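Beta sliding clamp (PDB 6PTR) probably tethers DNA polymerases and other proteins to DNA as a ring-shaped head-to-tail homodimer, giving them processivity, and is bound here by the antibiotic griselimycin. Local coordinates at residues F170-V173 / K179-L182; L145-D150 / A191-E196; Y80-I85 / M107-G112. All coordinates share one frame; numbering follows the deposited sequence.

Contact 1: F170-V173 / K179-L182; sequences FHIV and KLRL
Leu180 sets its CD1 methyl over the centre of the Phe170 ring, a CH-pi contact with the carbon 4.1 Å from the ring centroid and 12° off the ring normal. The same Leu180 CD1 meets Ile172 CD1 at 3.9 Å, crossing obliquely. Beside this pair, Leu182 runs alongside Phe170, and its CD1 reaches Phe170 CD1 at 3.8 Å. Together these four residues form the apolar face of an antiparallel beta hairpin.

Between the faces runs the backbone ladder. His171 and Arg181 form a hydrogen-bonded pair: Arg181 N gives a nearly linear bond of 2.8 Å to His171 O, and His171 N returns one to Arg181 O. Val173 and Lys179 repeat the exchange, with Val173 N 2.9 Å from Lys179 O.

The other face is half polar. Arg181 CB sits over the His171 ring toward its rim, while the aliphatic chain continues past the ring, its CD 3.5 Å from His171 NE2. A bend at chi3 (-75°) then turns the guanidinium 72° from the ring plane and puts one of its faces under Val173 CG2, which lies 3.6 Å from Arg181 NH1. Outside the hairpin, Tyr259 OH hydrogen-bonds to both His171 NE2 and Arg181 NH1, Lys179 pairs with Asp175, and Asp194 forms a salt bridge with Arg181 NE, modelled so short that its exact geometry is doubtful.

In the eight-stranded sheet, strand 207-210 flanks Phe170 by a backbone bond to Val207, and strand 189-196 flanks the other side through Val193 and Met195. Leu182 also packs on helix 142-152.

Contact 2: L145-D150 / A191-E196; sequences LKHLLD and AQVDME
Leu148 and Val193 mark where helix 145-150 comes nearest to strand 191-196, their CA atoms 6.3 Å apart. The two axes approach to 8.7 Å and run almost antiparallel, at 157° between their chain directions. This is the helix-on-sheet layer of the clamp's central domain, helix 142-152 lying on the eight-stranded sheet; apolar side chains fill the middle, and a helix carbonyl and one water also take part.

Leu148 does most of the work by splitting its branches between two strand residues. Its CD2 packs on Val193 CG2 at 3.8 Å, and its CD1 touches Met195 SD, also at 3.8 Å; both side chains cross the leucine at about a right angle. Val193 uses its second methyl as well: CG1 lies 3.6 Å from Leu148 O, a carbonyl that also receives a hydrogen bond from Thr152 OG1. In Met195, CG sits between the backbone N and the carbonyl carbon (chi1 67°), and the chain runs on extended from there, which places SD at the leucine methyl.

At the margin, a water in the plane of the His147 ring and at its edge links the two segments. It donates to Asp194 O at 2.8 Å and takes a weak hydrogen bond from His147 NE2. Within the helix, Lys146 NZ makes a salt bridge of 2.7 Å to Asp150 OD2, using the syn lone pair of that oxygen.

Strand 179-185 pairs with strand 189-196 on one side, and strand 372-376 on the other. On the helix, Leu145 and Leu149 pack against helix 211-221, and both Leu148 and Leu149 touch Leu182 of the sheet.

Contact 3: Y80-I85 / M107-G112; sequences YLLYDI and MSIVSG
Leu82 and Ile109 meet where helix 79-88 lies on the four-stranded antiparallel sheet of the N-terminal domain, the helix-on-sheet layering of the DNA clamp fold. The helix and strand axes run nearly parallel, 12° apart, but at a separation of 11.8 Å. Even the nearest CA pair, Ile85 and Ile109, stands 9.3 Å apart, so only long side chains bridge the gap.

Across the segments the interaction is purely apolar and made through methyl ends. Ile85, Ile109 and Met107 all point at the opposite segment, yet the CD1 atoms of Ile85 and Ile109 come no closer than 4.5 Å. Met107, two residues earlier in the strand than Ile109, adds its CE. Neighbours extend the apolar layer: Ile109 also rests on Ile95 and Leu97 of strand 94-99, Ile85 on Phe116 of strand 114-119, and Leu82 on Phe18 and Leu22 of helix 15-26.

Backbone hydrogen bonds act within each layer. In the helix, Ile85 N bonds to Leu81 O; in the sheet, Ile109 pairs with Phe116 and Val110 with Val96.

Packing between subunits is a third kind: Leu81, Asp84 and Ile85 touch Thr287 of the second subunit, which places the helix at the dimer interface of the ring.

Leu82 holds CG opposite its backbone N (chi1 -180°), which brings its branch end up to the strand, CD1 lying 3.7 Å from Ile109 CD1 and 4.4 Å from Met107 CE.

How the contacts relate
From the N terminus, contact 3 comes first: it closes a loop of 21 residues inside the N-terminal domain, tying helix 79-88 to strand 106-111. The chain then enters the central domain, where 145-150 opens the longer loop that 191-196 closes as contact 2. Contact 1 is nested inside that loop, a hairpin closed over five residues. Contacts 1 and 2 lie 9 Å apart, centre to centre, and share one sheet: strands 179-185 and 189-196 are neighbours in it, joined by backbone bonds such as Leu180 with Met195. Contact 3 stands apart, its centre about 44 Å from that of contact 1 and on the opposite side of the chain's centre.

Contact 1: F170-V173 / K179-L182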
loop_
_atom_site.group_PDB
_atom_site.type_symbol
_atom_site.label_atom_id
_atom_site.label_comp_id
_atom_site.label_asym_id
_atom_site.label_seq_id
_atom_site.Cartn_x
_atom_site.Cartn_y
_atom_site.Cartn_z
ATOM N N PHE C 170 15.600 -13.237 26.193
ATOM C CA PHE C 170 15.151 -12.433 27.329
ATOM C C PHE C 170 15.764 -13.102 28.555
ATOM O O PHE C 170 15.404 -14.240 28.860
ATOM C CB PHE C 170 13.620 -12.491 27.326
ATOM C CG PHE C 170 12.895 -11.631 28.346
ATOM C CD1 PHE C 170 12.556 -10.325 28.053
ATOM C CD2 PHE C 170 12.384 -12.200 29.498
ATOM C CE1 PHE C 170 11.818 -9.568 28.950
ATOM C CE2 PHE C 170 11.635 -11.434 30.404
ATOM C CZ PHE C 170 11.365 -10.123 30.114
ATOM N N HIS C 171 16.732 -12.446 29.213
ATOM C CA HIS C 171 17.538 -13.147 30.212
ATOM C C HIS C 171 18.140 -12.171 31.214
ATOM O O HIS C 171 18.184 -10.958 30.992
ATOM C CB HIS C 171 18.643 -13.989 29.520
ATOM C CG HIS C 171 19.660 -13.183 28.759
ATOM N ND1 HIS C 171 19.347 -12.447 27.636
ATOM C CD2 HIS C 171 20.999 -13.036 28.942
ATOM C CE1 HIS C 171 20.445 -11.875 27.160
ATOM N NE2 HIS C 171 21.464 -12.223 27.933
ATOM N N ILE C 172 18.646 -12.739 32.322
ATOM C CA ILE C 172 19.264 -11.997 33.410
ATOM C C ILE C 172 20.772 -12.075 33.275
ATOM O O ILE C 172 21.326 -13.127 32.921
ATOM C CB ILE C 172 18.815 -12.555 34.774
ATOM C CG1 ILE C 172 17.302 -12.383 34.940
ATOM C CG2 ILE C 172 19.556 -11.887 35.913
ATOM C CD1 ILE C 172 16.812 -11.002 34.607
ATOM N N VAL C 173 21.439 -10.969 33.583
ATOM C CA VAL C 173 22.897 -10.879 33.564
ATOM C C VAL C 173 23.322 -10.562 34.986
ATOM O O VAL C 173 23.016 -9.481 35.508
ATOM C CB VAL C 173 23.408 -9.813 32.586
ATOM C CG1 VAL C 173 24.937 -9.722 32.668
ATOM C CG2 VAL C 173 22.971 -10.130 31.175
ATOM N N LYS C 179 21.055 -7.272 35.877
ATOM C CA LYS C 179 20.507 -6.657 34.682
ATOM C C LYS C 179 19.479 -7.586 34.060
ATOM O O LYS C 179 19.633 -8.807 34.108
ATOM C CB LYS C 179 21.606 -6.353 33.656
ATOM C CG LYS C 179 22.603 -5.303 34.118
ATOM C CD LYS C 179 23.479 -4.844 32.953
ATOM C CE LYS C 179 24.419 -3.727 33.363
ATOM N NZ LYS C 179 25.759 -4.241 33.756
ATOM N N LEU C 180 18.423 -7.003 33.503
ATOM C CA LEU C 180 17.544 -7.695 32.572
ATOM C C LEU C 180 17.965 -7.282 31.176
ATOM O O LEU C 180 18.072 -6.086 30.896
ATOM C CB LEU C 180 16.078 -7.328 32.805
ATOM C CG LEU C 180 15.089 -7.764 31.716
ATOM C CD1 LEU C 180 14.961 -9.285 31.641
ATOM C CD2 LEU C 180 13.725 -7.114 32.000
ATOM N N ARG C 181 18.242 -8.266 30.318
ATOM C CA ARG C 181 18.811 -8.006 29.008
ATOM C C ARG C 181 17.963 -8.661 27.935
ATOM O O ARG C 181 17.416 -9.752 28.132
ATOM C CB ARG C 181 20.269 -8.520 28.922
ATOM C CG ARG C 181 20.909 -8.402 27.547
ATOM C CD ARG C 181 22.394 -8.819 27.670
ATOM N NE ARG C 181 23.235 -7.802 28.320
ATOM C CZ ARG C 181 24.509 -7.987 28.643
ATOM N NH1 ARG C 181 25.091 -9.163 28.408
ATOM N NH2 ARG C 181 25.204 -7.007 29.209
ATOM N N LEU C 182 17.843 -7.983 26.804
ATOM C CA LEU C 182 17.248 -8.544 25.605
ATOM C C LEU C 182 18.286 -8.477 24.508
ATOM O O LEU C 182 18.916 -7.432 24.341
ATOM C CB LEU C 182 16.008 -7.769 25.142
ATOM C CG LEU C 182 14.720 -7.926 25.956
ATOM C CD1 LEU C 182 14.866 -7.372 27.341
ATOM C CD2 LEU C 182 13.599 -7.209 25.216
#

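Contact 2: L145-D150 / A191-E196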
loop_
_atom_site.group_PDB
_atom_site.type_symbol
_atom_site.label_atom_id
_atom_site.label_comp_id
_atom_site.label_asym_id
_atom_site.label_seq_id
_atom_site.Cartn_x
_atom_site.Cartn_y
_atom_site.Cartn_z
ATOM N N LEU C 145 9.141 -1.486 28.759
ATOM C CA LEU C 145 9.100 -2.671 27.897
ATOM C C LEU C 145 9.119 -2.280 26.428
ATOM O O LEU C 145 9.798 -2.916 25.609
ATOM C CB LEU C 145 7.856 -3.511 28.200
ATOM C CG LEU C 145 7.741 -4.735 27.273
ATOM C CD1 LEU C 145 8.915 -5.692 27.473
ATOM C CD2 LEU C 145 6.414 -5.447 27.550
ATOM N N LYS C 146 8.398 -1.219 26.074
ATOM C CA LYS C 146 8.437 -0.770 24.689
ATOM C C LYS C 146 9.851 -0.376 24.279
ATOM O O LYS C 146 10.281 -0.664 23.156
ATOM C CB LYS C 146 7.496 0.409 24.497
ATOM C CG LYS C 146 7.444 0.895 23.062
ATOM C CD LYS C 146 6.502 2.080 22.938
ATOM C CE LYS C 146 6.304 2.513 21.484
ATOM N NZ LYS C 146 7.547 3.001 20.847
ATOM N N HIS C 147 10.566 0.318 25.168
ATOM C CA HIS C 147 11.941 0.708 24.878
ATOM C C HIS C 147 12.805 -0.518 24.619
ATOM O O HIS C 147 13.572 -0.554 23.653
ATOM C CB HIS C 147 12.494 1.532 26.034
ATOM C CG HIS C 147 13.961 1.816 25.927
ATOM N ND1 HIS C 147 14.488 2.656 24.969
ATOM C CD2 HIS C 147 15.011 1.366 26.657
ATOM C CE1 HIS C 147 15.800 2.713 25.115
ATOM N NE2 HIS C 147 16.143 1.942 26.134
ATOM N N LEU C 148 12.695 -1.539 25.477
ATOM C CA LEU C 148 13.508 -2.743 25.291
ATOM C C LEU C 148 13.214 -3.401 23.952
ATOM O O LEU C 148 14.135 -3.814 23.234
ATOM C CB LEU C 148 13.264 -3.725 26.433
ATOM C CG LEU C 148 13.514 -3.189 27.841
ATOM C CD1 LEU C 148 12.952 -4.145 28.872
ATOM C CD2 LEU C 148 15.006 -2.979 28.053
ATOM N N LEU C 149 11.927 -3.522 23.604
ATOM C CA LEU C 149 11.562 -4.160 22.347
ATOM C C LEU C 149 11.929 -3.284 21.152
ATOM O O LEU C 149 12.340 -3.799 20.102
ATOM C CB LEU C 149 10.063 -4.475 22.333
ATOM C CG LEU C 149 9.654 -5.494 23.394
ATOM C CD1 LEU C 149 8.143 -5.644 23.479
ATOM C CD2 LEU C 149 10.300 -6.853 23.147
ATOM N N ASP C 150 11.780 -1.964 21.289
ATOM C CA ASP C 150 12.186 -1.048 20.219
ATOM C C ASP C 150 13.672 -1.148 19.914
ATOM O O ASP C 150 14.084 -0.964 18.760
ATOM C CB ASP C 150 11.868 0.402 20.587
ATOM C CG ASP C 150 10.421 0.771 20.349
ATOM O OD1 ASP C 150 9.734 0.083 19.562
ATOM O OD2 ASP C 150 9.986 1.784 20.940
ATOM N N ALA C 191 21.515 -6.778 18.285
ATOM C CA ALA C 191 21.122 -5.692 19.164
ATOM C C ALA C 191 21.105 -6.213 20.594
ATOM O O ALA C 191 20.648 -7.331 20.839
ATOM C CB ALA C 191 19.717 -5.131 18.795
ATOM N N GLN C 192 21.634 -5.411 21.518
ATOM C CA GLN C 192 21.676 -5.749 22.933
ATOM C C GLN C 192 21.219 -4.550 23.739
ATOM O O GLN C 192 21.773 -3.456 23.587
ATOM C CB GLN C 192 23.099 -6.137 23.368
ATOM C CG GLN C 192 23.194 -6.415 24.859
ATOM C CD GLN C 192 24.616 -6.744 25.305
ATOM O OE1 GLN C 192 25.056 -7.873 25.193
ATOM N NE2 GLN C 192 25.325 -5.752 25.824
ATOM N N VAL C 193 20.222 -4.748 24.607
ATOM C CA VAL C 193 19.782 -3.685 25.513
ATOM C C VAL C 193 19.690 -4.239 26.926
ATOM O O VAL C 193 19.209 -5.360 27.130
ATOM C CB VAL C 193 18.437 -3.070 25.062
ATOM C CG1 VAL C 193 17.318 -4.131 24.950
ATOM C CG2 VAL C 193 18.054 -1.901 25.986
ATOM N N ASP C 194 20.150 -3.443 27.893
ATOM C CA ASP C 194 20.151 -3.761 29.317
ATOM C C ASP C 194 19.292 -2.766 30.081
ATOM O O ASP C 194 19.180 -1.600 29.692
ATOM C CB ASP C 194 21.567 -3.687 29.924
ATOM C CG ASP C 194 22.477 -4.787 29.432
ATOM O OD1 ASP C 194 21.964 -5.834 29.014
ATOM O OD2 ASP C 194 23.708 -4.608 29.469
ATOM N N MET C 195 18.716 -3.238 31.187
ATOM C CA MET C 195 18.223 -2.353 32.239
ATOM C C MET C 195 18.515 -2.988 33.586
ATOM O O MET C 195 18.758 -4.195 33.687
ATOM C CB MET C 195 16.722 -2.088 32.119
ATOM C CG MET C 195 15.894 -3.312 32.381
ATOM S SD MET C 195 14.119 -2.972 32.307
ATOM C CE MET C 195 13.862 -2.195 33.906
ATOM N N GLU C 196 18.501 -2.154 34.632
ATOM C CA GLU C 196 18.533 -2.678 35.983
ATOM C C GLU C 196 17.325 -3.577 36.180
ATOM O O GLU C 196 16.195 -3.190 35.870
ATOM C CB GLU C 196 18.526 -1.535 36.999
ATOM C CG GLU C 196 18.565 -2.014 38.438
ATOM C CD GLU C 196 18.941 -0.909 39.417
ATOM O OE1 GLU C 196 19.773 -0.046 39.060
ATOM O OE2 GLU C 196 18.401 -0.910 40.543
HETATM O O HOH W 1 17.587 0.524 28.689
#

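Contact 3: Y80-I85 / M107-G112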
loop_
_atom_site.group_PDB
_atom_site.type_symbol
_atom_site.label_atom_id
_atom_site.label_comp_id
_atom_site.label_asym_id
_atom_site.label_seq_id
_atom_site.Cartn_x
_atom_site.Cartn_y
_atom_site.Cartn_z
ATOM N N TYR C 80 -11.705 -11.888 10.627
ATOM C CA TYR C 80 -11.476 -10.811 9.671
ATOM C C TYR C 80 -12.796 -10.301 9.104
ATOM O O TYR C 80 -12.959 -9.093 8.897
ATOM C CB TYR C 80 -10.530 -11.269 8.571
ATOM C CG TYR C 80 -9.097 -11.273 9.079
ATOM C CD1 TYR C 80 -8.359 -10.096 9.140
ATOM C CD2 TYR C 80 -8.496 -12.444 9.516
ATOM C CE1 TYR C 80 -7.060 -10.090 9.618
ATOM C CE2 TYR C 80 -7.195 -12.450 9.981
ATOM C CZ TYR C 80 -6.487 -11.267 10.039
ATOM O OH TYR C 80 -5.193 -11.270 10.521
ATOM N N LEU C 81 -13.752 -11.203 8.872
ATOM C CA LEU C 81 -15.080 -10.783 8.420
ATOM C C LEU C 81 -15.762 -9.908 9.460
ATOM O O LEU C 81 -16.337 -8.862 9.132
ATOM C CB LEU C 81 -15.956 -12.000 8.125
ATOM C CG LEU C 81 -17.412 -11.702 7.748
ATOM C CD1 LEU C 81 -17.480 -10.755 6.523
ATOM C CD2 LEU C 81 -18.159 -13.003 7.454
ATOM N N LEU C 82 -15.738 -10.333 10.725
ATOM C CA LEU C 82 -16.362 -9.516 11.758
ATOM C C LEU C 82 -15.701 -8.151 11.833
ATOM O O LEU C 82 -16.387 -7.132 11.928
ATOM C CB LEU C 82 -16.283 -10.208 13.106
ATOM C CG LEU C 82 -16.915 -9.452 14.267
ATOM C CD1 LEU C 82 -18.419 -9.212 14.033
ATOM C CD2 LEU C 82 -16.684 -10.229 15.551
ATOM N N TYR C 83 -14.362 -8.112 11.781
ATOM C CA TYR C 83 -13.657 -6.829 11.804
ATOM C C TYR C 83 -14.067 -5.948 10.627
ATOM O O TYR C 83 -14.340 -4.751 10.795
ATOM C CB TYR C 83 -12.138 -7.050 11.789
ATOM C CG TYR C 83 -11.364 -5.768 12.023
ATOM C CD1 TYR C 83 -11.298 -5.216 13.289
ATOM C CD2 TYR C 83 -10.725 -5.106 10.976
ATOM C CE1 TYR C 83 -10.603 -4.043 13.526
ATOM C CE2 TYR C 83 -10.016 -3.920 11.200
ATOM C CZ TYR C 83 -9.962 -3.401 12.489
ATOM O OH TYR C 83 -9.281 -2.224 12.754
ATOM N N ASP C 84 -14.105 -6.517 9.417
ATOM C CA ASP C 84 -14.461 -5.713 8.253
ATOM C C ASP C 84 -15.887 -5.187 8.363
ATOM O O ASP C 84 -16.169 -4.062 7.928
ATOM C CB ASP C 84 -14.276 -6.528 6.973
ATOM C CG ASP C 84 -12.811 -6.808 6.660
ATOM O OD1 ASP C 84 -11.934 -6.054 7.131
ATOM O OD2 ASP C 84 -12.535 -7.786 5.937
ATOM N N ILE C 85 -16.798 -5.971 8.944
ATOM C CA ILE C 85 -18.170 -5.502 9.127
ATOM C C ILE C 85 -18.208 -4.332 10.108
ATOM O O ILE C 85 -18.739 -3.255 9.802
ATOM C CB ILE C 85 -19.076 -6.658 9.593
ATOM C CG1 ILE C 85 -19.319 -7.636 8.440
ATOM C CG2 ILE C 85 -20.389 -6.120 10.188
ATOM C CD1 ILE C 85 -19.907 -8.969 8.921
ATOM N N MET C 107 -24.790 -16.209 14.315
ATOM C CA MET C 107 -24.860 -15.001 15.121
ATOM C C MET C 107 -25.475 -13.884 14.298
ATOM O O MET C 107 -25.120 -13.690 13.133
ATOM C CB MET C 107 -23.491 -14.553 15.623
ATOM C CG MET C 107 -23.593 -13.404 16.640
ATOM S SD MET C 107 -21.995 -12.776 17.198
ATOM C CE MET C 107 -21.416 -11.939 15.721
ATOM N N SER C 108 -26.403 -13.169 14.909
ATOM C CA SER C 108 -26.995 -11.981 14.317
ATOM C C SER C 108 -26.224 -10.746 14.754
ATOM O O SER C 108 -25.817 -10.622 15.917
ATOM C CB SER C 108 -28.467 -11.877 14.734
ATOM O OG SER C 108 -29.005 -10.600 14.468
ATOM N N ILE C 109 -26.017 -9.828 13.811
ATOM C CA ILE C 109 -25.426 -8.530 14.089
ATOM C C ILE C 109 -26.409 -7.496 13.584
ATOM O O ILE C 109 -26.719 -7.480 12.387
ATOM C CB ILE C 109 -24.071 -8.352 13.402
ATOM C CG1 ILE C 109 -23.093 -9.475 13.762
ATOM C CG2 ILE C 109 -23.496 -6.996 13.745
ATOM C CD1 ILE C 109 -21.892 -9.477 12.875
ATOM N N VAL C 110 -26.916 -6.645 14.476
ATOM C CA VAL C 110 -27.873 -5.617 14.082
ATOM C C VAL C 110 -27.318 -4.251 14.454
ATOM O O VAL C 110 -26.934 -4.015 15.604
ATOM C CB VAL C 110 -29.253 -5.837 14.731
ATOM C CG1 VAL C 110 -30.166 -4.672 14.425
ATOM C CG2 VAL C 110 -29.872 -7.138 14.219
ATOM N N SER C 111 -27.291 -3.344 13.486
ATOM C CA SER C 111 -26.893 -1.966 13.737
ATOM C C SER C 111 -27.814 -1.096 12.895
ATOM O O SER C 111 -27.693 -1.078 11.666
ATOM C CB SER C 111 -25.425 -1.733 13.379
ATOM O OG SER C 111 -25.149 -0.347 13.254
ATOM N N GLY C 112 -28.752 -0.420 13.550
ATOM C CA GLY C 112 -29.723 0.368 12.805
ATOM C C GLY C 112 -30.599 -0.576 12.018
ATOM O O GLY C 112 -31.094 -1.582 12.543
#